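Local coordinates for glycosyl hydrolase, family 31/fibronectin type III domain protein (Clostridium perfringens, PDB 4LKS) that binds galactose through a family 32 carbohydrate-binding module, a calcium-containing beta-sandwich that probably directs its parent family 31 glycoside hydrolase to galactose-bearing glycans, at residues I29-E34 with V64-K69; V92-I97 with T111-V116. One frame throughout, in Å; residues are numbered along the deposited sequence. Where two conformers were deposited one is given.

Contact 1 (I29-E34 with V64-K69)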
loop_
_atom_site.group_PDB
_atom_site.type_symbol
_atom_site.label_atom_id
_atom_site.label_comp_id
_atom_site.label_asym_id
_atom_site.label_seq_id
_atom_site.Cartn_x
_atom_site.Cartn_y
_atom_site.Cartn_z
ATOM N N ILE A 29 -7.702 -8.530 -3.178
ATOM C CA ILE A 29 -9.054 -9.082 -3.183
ATOM C C ILE A 29 -10.146 -8.042 -2.996
ATOM O O ILE A 29 -11.319 -8.321 -3.244
ATOM C CB ILE A 29 -9.228 -10.211 -2.148
ATOM C CG1 ILE A 29 -8.999 -9.693 -0.727
ATOM C CG2 ILE A 29 -8.313 -11.387 -2.471
ATOM C CD1 ILE A 29 -9.573 -10.617 0.333
ATOM N N TYR A 30 -9.772 -6.838 -2.579
ATOM C CA TYR A 30 -10.748 -5.774 -2.368
ATOM C C TYR A 30 -10.082 -4.407 -2.369
ATOM O O TYR A 30 -8.946 -4.263 -1.926
ATOM C CB TYR A 30 -11.478 -5.992 -1.034
ATOM C CG TYR A 30 -12.375 -4.850 -0.633
ATOM C CD1 TYR A 30 -13.691 -4.780 -1.069
ATOM C CD2 TYR A 30 -11.901 -3.833 0.180
ATOM C CE1 TYR A 30 -14.503 -3.719 -0.698
ATOM C CE2 TYR A 30 -12.694 -2.776 0.547
ATOM C CZ TYR A 30 -13.992 -2.724 0.114
ATOM O OH TYR A 30 -14.779 -1.662 0.493
ATOM N N ALA A 31 -10.791 -3.399 -2.860
ATOM C CA ALA A 31 -10.414 -2.017 -2.637
ATOM C C ALA A 31 -11.676 -1.183 -2.563
ATOM O O ALA A 31 -12.697 -1.542 -3.153
ATOM C CB ALA A 31 -9.504 -1.505 -3.750
ATOM N N THR A 32 -11.599 -0.069 -1.850
ATOM C CA THR A 32 -12.764 0.795 -1.666
ATOM C C THR A 32 -13.323 1.228 -3.017
ATOM O O THR A 32 -14.545 1.233 -3.240
ATOM C CB THR A 32 -12.383 2.037 -0.889
ATOM O OG1 THR A 32 -11.702 1.662 0.317
ATOM C CG2 THR A 32 -13.625 2.840 -0.546
ATOM N N SER A 33 -12.420 1.589 -3.918
ATOM C CA SER A 33 -12.804 1.987 -5.259
ATOM C C SER A 33 -11.603 1.856 -6.179
ATOM O O SER A 33 -10.469 1.680 -5.710
ATOM C CB SER A 33 -13.343 3.414 -5.264
ATOM O OG SER A 33 -12.378 4.354 -4.837
ATOM N N GLU A 34 -11.861 1.935 -7.481
ATOM C CA GLU A 34 -10.833 1.828 -8.507
ATOM C C GLU A 34 -11.210 2.797 -9.622
ATOM O O GLU A 34 -12.386 2.934 -9.956
ATOM C CB GLU A 34 -10.774 0.402 -9.062
ATOM C CG GLU A 34 -10.391 -0.673 -8.042
ATOM C CD GLU A 34 -10.776 -2.062 -8.504
ATOM O OE1 GLU A 34 -11.982 -2.392 -8.459
ATOM O OE2 GLU A 34 -9.885 -2.824 -8.934
ATOM N N VAL A 64 -9.505 5.505 1.977
ATOM C CA VAL A 64 -9.735 4.366 1.103
ATOM C C VAL A 64 -8.746 3.282 1.492
ATOM O O VAL A 64 -7.705 3.567 2.082
ATOM C CB VAL A 64 -9.578 4.712 -0.404
ATOM C CG1 VAL A 64 -10.619 5.743 -0.842
ATOM C CG2 VAL A 64 -8.159 5.191 -0.719
ATOM N N SER A 65 -9.073 2.044 1.169
ATOM C CA SER A 65 -8.200 0.951 1.548
ATOM C C SER A 65 -8.135 -0.109 0.460
ATOM O O SER A 65 -8.975 -0.168 -0.466
ATOM C CB SER A 65 -8.649 0.336 2.877
ATOM O OG SER A 65 -9.802 -0.457 2.691
ATOM N N ILE A 66 -7.109 -0.933 0.569
ATOM C CA ILE A 66 -6.923 -2.061 -0.324
ATOM C C ILE A 66 -6.547 -3.260 0.543
ATOM O O ILE A 66 -5.754 -3.130 1.479
ATOM C CB ILE A 66 -5.856 -1.767 -1.413
ATOM C CG1 ILE A 66 -5.696 -2.968 -2.341
ATOM C CG2 ILE A 66 -4.507 -1.350 -0.798
ATOM C CD1 ILE A 66 -4.881 -2.662 -3.585
ATOM N N THR A 67 -7.125 -4.420 0.249
ATOM C CA THR A 67 -6.828 -5.634 1.004
ATOM C C THR A 67 -6.087 -6.634 0.127
ATOM O O THR A 67 -6.553 -6.983 -0.969
ATOM C CB THR A 67 -8.089 -6.310 1.541
ATOM O OG1 THR A 67 -8.772 -5.412 2.421
ATOM C CG2 THR A 67 -7.721 -7.594 2.296
ATOM N N ILE A 68 -4.922 -7.059 0.609
ATOM C CA ILE A 68 -4.097 -8.066 -0.047
ATOM C C ILE A 68 -4.208 -9.391 0.697
ATOM O O ILE A 68 -4.045 -9.452 1.931
ATOM C CB ILE A 68 -2.613 -7.649 -0.064
ATOM C CG1 ILE A 68 -2.440 -6.225 -0.624
ATOM C CG2 ILE A 68 -1.759 -8.692 -0.823
ATOM C CD1 ILE A 68 -3.122 -5.944 -1.975
ATOM N N LYS A 69 -4.500 -10.448 -0.058
ATOM C CA LYS A 69 -4.528 -11.808 0.458
ATOM C C LYS A 69 -3.241 -12.509 0.052
ATOM O O LYS A 69 -2.837 -12.425 -1.105
ATOM C CB LYS A 69 -5.720 -12.560 -0.145
ATOM C CG LYS A 69 -5.798 -14.023 0.256
ATOM C CD LYS A 69 -6.905 -14.729 -0.516
ATOM C CE LYS A 69 -6.924 -16.204 -0.194
ATOM N NZ LYS A 69 -8.082 -16.883 -0.855
#
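Tyr30 and Thr67 form an antiparallel hydrogen-bonded pair where strand 29-31 runs at 171° to strand 64-69, the segment axes approaching to 4.7 Å. Thr67 is gripped at both backbone poles: its N donates to Tyr30 O at 2.8 Å, and its O accepts from Ile29 N. Next along is the non-hydrogen-bonded pair Ala31-Ile66, whose side chains share the opposite face from Tyr30 and Thr67; there Ala31 CA comes to 3.2 Å from Ser65 O in a CA-H...O contact. Trp52 of the second sheet packs on both Ala31 and Ile66, which marks this as the sandwich interior. Past Ala31 the strand ends, yet the pairing runs one residue further through Thr32. Its N donates to Ser65 O in the carbonyl plane, while its hydroxyl OG1, turned anti to its own carbonyl carbon (chi1 -52°), accepts from Ser65 N at 2.8 Å and 160°. A side-chain oxygen thus stands in for a backbone carbonyl. The CB of Thr32 rests 3.9 Å from Val64 CB, with the side chains roughly perpendicular. At the other end Ile29 CG1 lies 3.9 Å from Thr67 CG2, and Ile29 CG2 meets Lys69 CB, the two side chains crossing at about a right angle and the extended lysine leading away. Backbone hydrogen bonds carry most of the join between this edge strand and its neighbour, with apolar groups covering one end and the threonine hydroxyl satisfying a strand amide at the other.

Contact 2 (V92-I97 with T111-V116)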
loop_
_atom_site.group_PDB
_atom_site.type_symbol
_atom_site.label_atom_id
_atom_site.label_comp_id
_atom_site.label_asym_id
_atom_site.label_seq_id
_atom_site.Cartn_x
_atom_site.Cartn_y
_atom_site.Cartn_z
ATOM N N VAL A 92 0.597 8.361 -1.028
ATOM C CA VAL A 92 0.073 8.206 0.328
ATOM C C VAL A 92 1.049 8.792 1.347
ATOM O O VAL A 92 2.240 8.461 1.344
ATOM C CB VAL A 92 -0.190 6.724 0.645
ATOM C CG1 VAL A 92 -0.585 6.558 2.102
ATOM C CG2 VAL A 92 -1.279 6.170 -0.295
ATOM N N THR A 93 0.555 9.673 2.217
ATOM C CA THR A 93 1.432 10.294 3.217
ATOM C C THR A 93 1.111 9.891 4.659
ATOM O O THR A 93 1.945 10.059 5.545
ATOM C CB THR A 93 1.459 11.843 3.098
ATOM O OG1 THR A 93 0.241 12.386 3.623
ATOM C CG2 THR A 93 1.623 12.271 1.646
ATOM N N GLU A 94 -0.096 9.385 4.893
ATOM C CA GLU A 94 -0.471 8.833 6.194
ATOM C C GLU A 94 -1.264 7.556 5.935
ATOM O O GLU A 94 -2.151 7.524 5.068
ATOM C CB GLU A 94 -1.304 9.821 7.040
ATOM C CG GLU A 94 -1.413 9.393 8.513
ATOM C CD GLU A 94 -2.454 10.161 9.323
ATOM O OE1 GLU A 94 -3.259 10.916 8.745
ATOM O OE2 GLU A 94 -2.476 9.971 10.558
ATOM N N TYR A 95 -0.938 6.497 6.672
ATOM C CA TYR A 95 -1.516 5.178 6.423
ATOM C C TYR A 95 -1.878 4.461 7.725
ATOM O O TYR A 95 -1.427 4.833 8.828
ATOM C CB TYR A 95 -0.533 4.304 5.611
ATOM C CG TYR A 95 0.750 4.084 6.383
ATOM C CD1 TYR A 95 0.844 3.070 7.335
ATOM C CD2 TYR A 95 1.842 4.920 6.214
ATOM C CE1 TYR A 95 1.992 2.893 8.095
ATOM C CE2 TYR A 95 3.009 4.748 6.972
ATOM C CZ TYR A 95 3.067 3.726 7.907
ATOM O OH TYR A 95 4.193 3.535 8.683
ATOM N N LYS A 96 -2.669 3.409 7.566
ATOM C CA LYS A 96 -2.945 2.459 8.631
ATOM C C LYS A 96 -2.757 1.060 8.061
ATOM O O LYS A 96 -3.046 0.806 6.877
ATOM C CB LYS A 96 -4.370 2.639 9.182
ATOM C CG LYS A 96 -4.748 1.622 10.264
ATOM C CD LYS A 96 -6.069 1.972 10.937
ATOM C CE LYS A 96 -7.246 1.789 10.006
ATOM N NZ LYS A 96 -8.522 2.009 10.772
ATOM N N ILE A 97 -2.231 0.171 8.903
ATOM C CA ILE A 97 -2.082 -1.231 8.545
ATOM C C ILE A 97 -2.881 -2.086 9.516
ATOM O O ILE A 97 -2.767 -1.940 10.740
ATOM C CB ILE A 97 -0.614 -1.671 8.587
ATOM C CG1 ILE A 97 0.171 -0.973 7.478
ATOM C CG2 ILE A 97 -0.510 -3.192 8.423
ATOM C CD1 ILE A 97 1.658 -1.109 7.606
ATOM N N THR A 111 -0.161 2.727 12.648
ATOM C CA THR A 111 -0.338 3.817 11.703
ATOM C C THR A 111 1.021 4.469 11.480
ATOM O O THR A 111 2.011 4.125 12.138
ATOM C CB THR A 111 -1.345 4.849 12.201
ATOM O OG1 THR A 111 -0.868 5.413 13.425
ATOM C CG2 THR A 111 -2.689 4.196 12.461
ATOM N N GLY A 112 1.091 5.405 10.539
ATOM C CA GLY A 112 2.326 6.131 10.351
ATOM C C GLY A 112 2.236 7.130 9.222
ATOM O O GLY A 112 1.192 7.281 8.585
ATOM N N ASN A 113 3.351 7.806 8.981
ATOM C CA ASN A 113 3.422 8.812 7.943
ATOM C C ASN A 113 4.635 8.577 7.074
ATOM O O ASN A 113 5.613 7.957 7.507
ATOM C CB ASN A 113 3.485 10.213 8.556
ATOM C CG ASN A 113 2.182 10.616 9.212
ATOM O OD1 ASN A 113 1.321 11.257 8.594
ATOM N ND2 ASN A 113 2.017 10.233 10.467
ATOM N N LEU A 114 4.564 9.072 5.844
ATOM C CA LEU A 114 5.682 9.013 4.915
ATOM C C LEU A 114 6.099 10.436 4.571
ATOM O O LEU A 114 5.259 11.317 4.393
ATOM C CB LEU A 114 5.313 8.226 3.656
ATOM C CG LEU A 114 4.957 6.748 3.873
ATOM C CD1 LEU A 114 4.581 6.099 2.553
ATOM C CD2 LEU A 114 6.107 5.980 4.535
ATOM N N GLU A 115 7.405 10.652 4.509
ATOM C CA GLU A 115 7.964 11.983 4.321
ATOM C C GLU A 115 7.619 12.578 2.963
ATOM O O GLU A 115 7.695 11.903 1.929
ATOM C CB GLU A 115 9.476 11.908 4.483
ATOM C CG GLU A 115 10.195 13.234 4.410
ATOM C CD GLU A 115 11.690 13.064 4.599
ATOM O OE1 GLU A 115 12.101 11.992 5.102
ATOM O OE2 GLU A 115 12.449 13.991 4.240
ATOM N N VAL A 116 7.257 13.858 2.971
ATOM C CA VAL A 116 6.910 14.579 1.752
ATOM C C VAL A 116 8.090 15.457 1.325
ATOM O O VAL A 116 8.882 15.889 2.165
ATOM C CB VAL A 116 5.637 15.419 1.968
ATOM C CG1 VAL A 116 5.283 16.211 0.734
ATOM C CG2 VAL A 116 4.468 14.516 2.342
HETATM O O HOH W 1 6.018 5.478 8.544
#
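Tyr95 lays its ring closely over the backbone of Gly112, with Tyr95 CE2 3.4 Å from Gly112 C. Its CG sits between its own backbone N and carbonyl carbon (chi1 62°), which starts the side chain back over the neighbouring strand; Gly112 CA lies 3.9 Å from the ring centroid, over the face, in a CH-pi contact. The same two residues exchange both backbone bonds of a hydrogen-bonded pair, Tyr95 N to Gly112 O at 3.0 Å and Gly112 N to Tyr95 O. Beyond the ring, Tyr95 OH shares a water with Asn113 O, 2.7 Å from each; the water lies in the ring plane and donates to the carbonyl. Leu114 adds CD2 at 4.1 Å from Tyr95 CE2, and its CD1 covers Val92 O, a buried carbonyl without a polar partner. Thr93 and Glu94 form a classic beta bulge opposite Lys147, and Thr93 O receives Leu114 N from well above its carbonyl plane. Past Leu114, Thr93 CG2 and Val116 CG2 meet at 3.7 Å.

On the other face Glu94 CG packs 3.4 Å from Gly112 O. Thr111, Asn113 and Lys96 make its looser, solvent side, where Lys96 CG touches Thr111 CG2 at 4.0 Å before its chain bends away. The contact combines three backbone hydrogen bonds and one aromatic face over main chain with small apolar contacts of Leu114 and Val116, while no salt bridge links the segments.

How the contacts relate
From the N terminus, strand 26-31 opens the fold, and contact 1 closes a loop of 29 residues when the chain returns as strand 64-70. That loop contains strand 52-53 of the other sheet, four of the five calcium-site residues (Asn42, Asp45, Asp47 and Thr50, the fifth being Ala160) and two of the galactose-pocket residues, His53 and Tyr56. Contact 2 follows in series, neither nesting nor crossing, and closes the short hairpin of strands 95-100 and 107-113. The two contacts tie down opposite edges of the same five-stranded sheet, their centres about 17 Å apart. Strand 140-148 lies between, pairing with 64-70 on one side and 95-100 on the other, and so joins them.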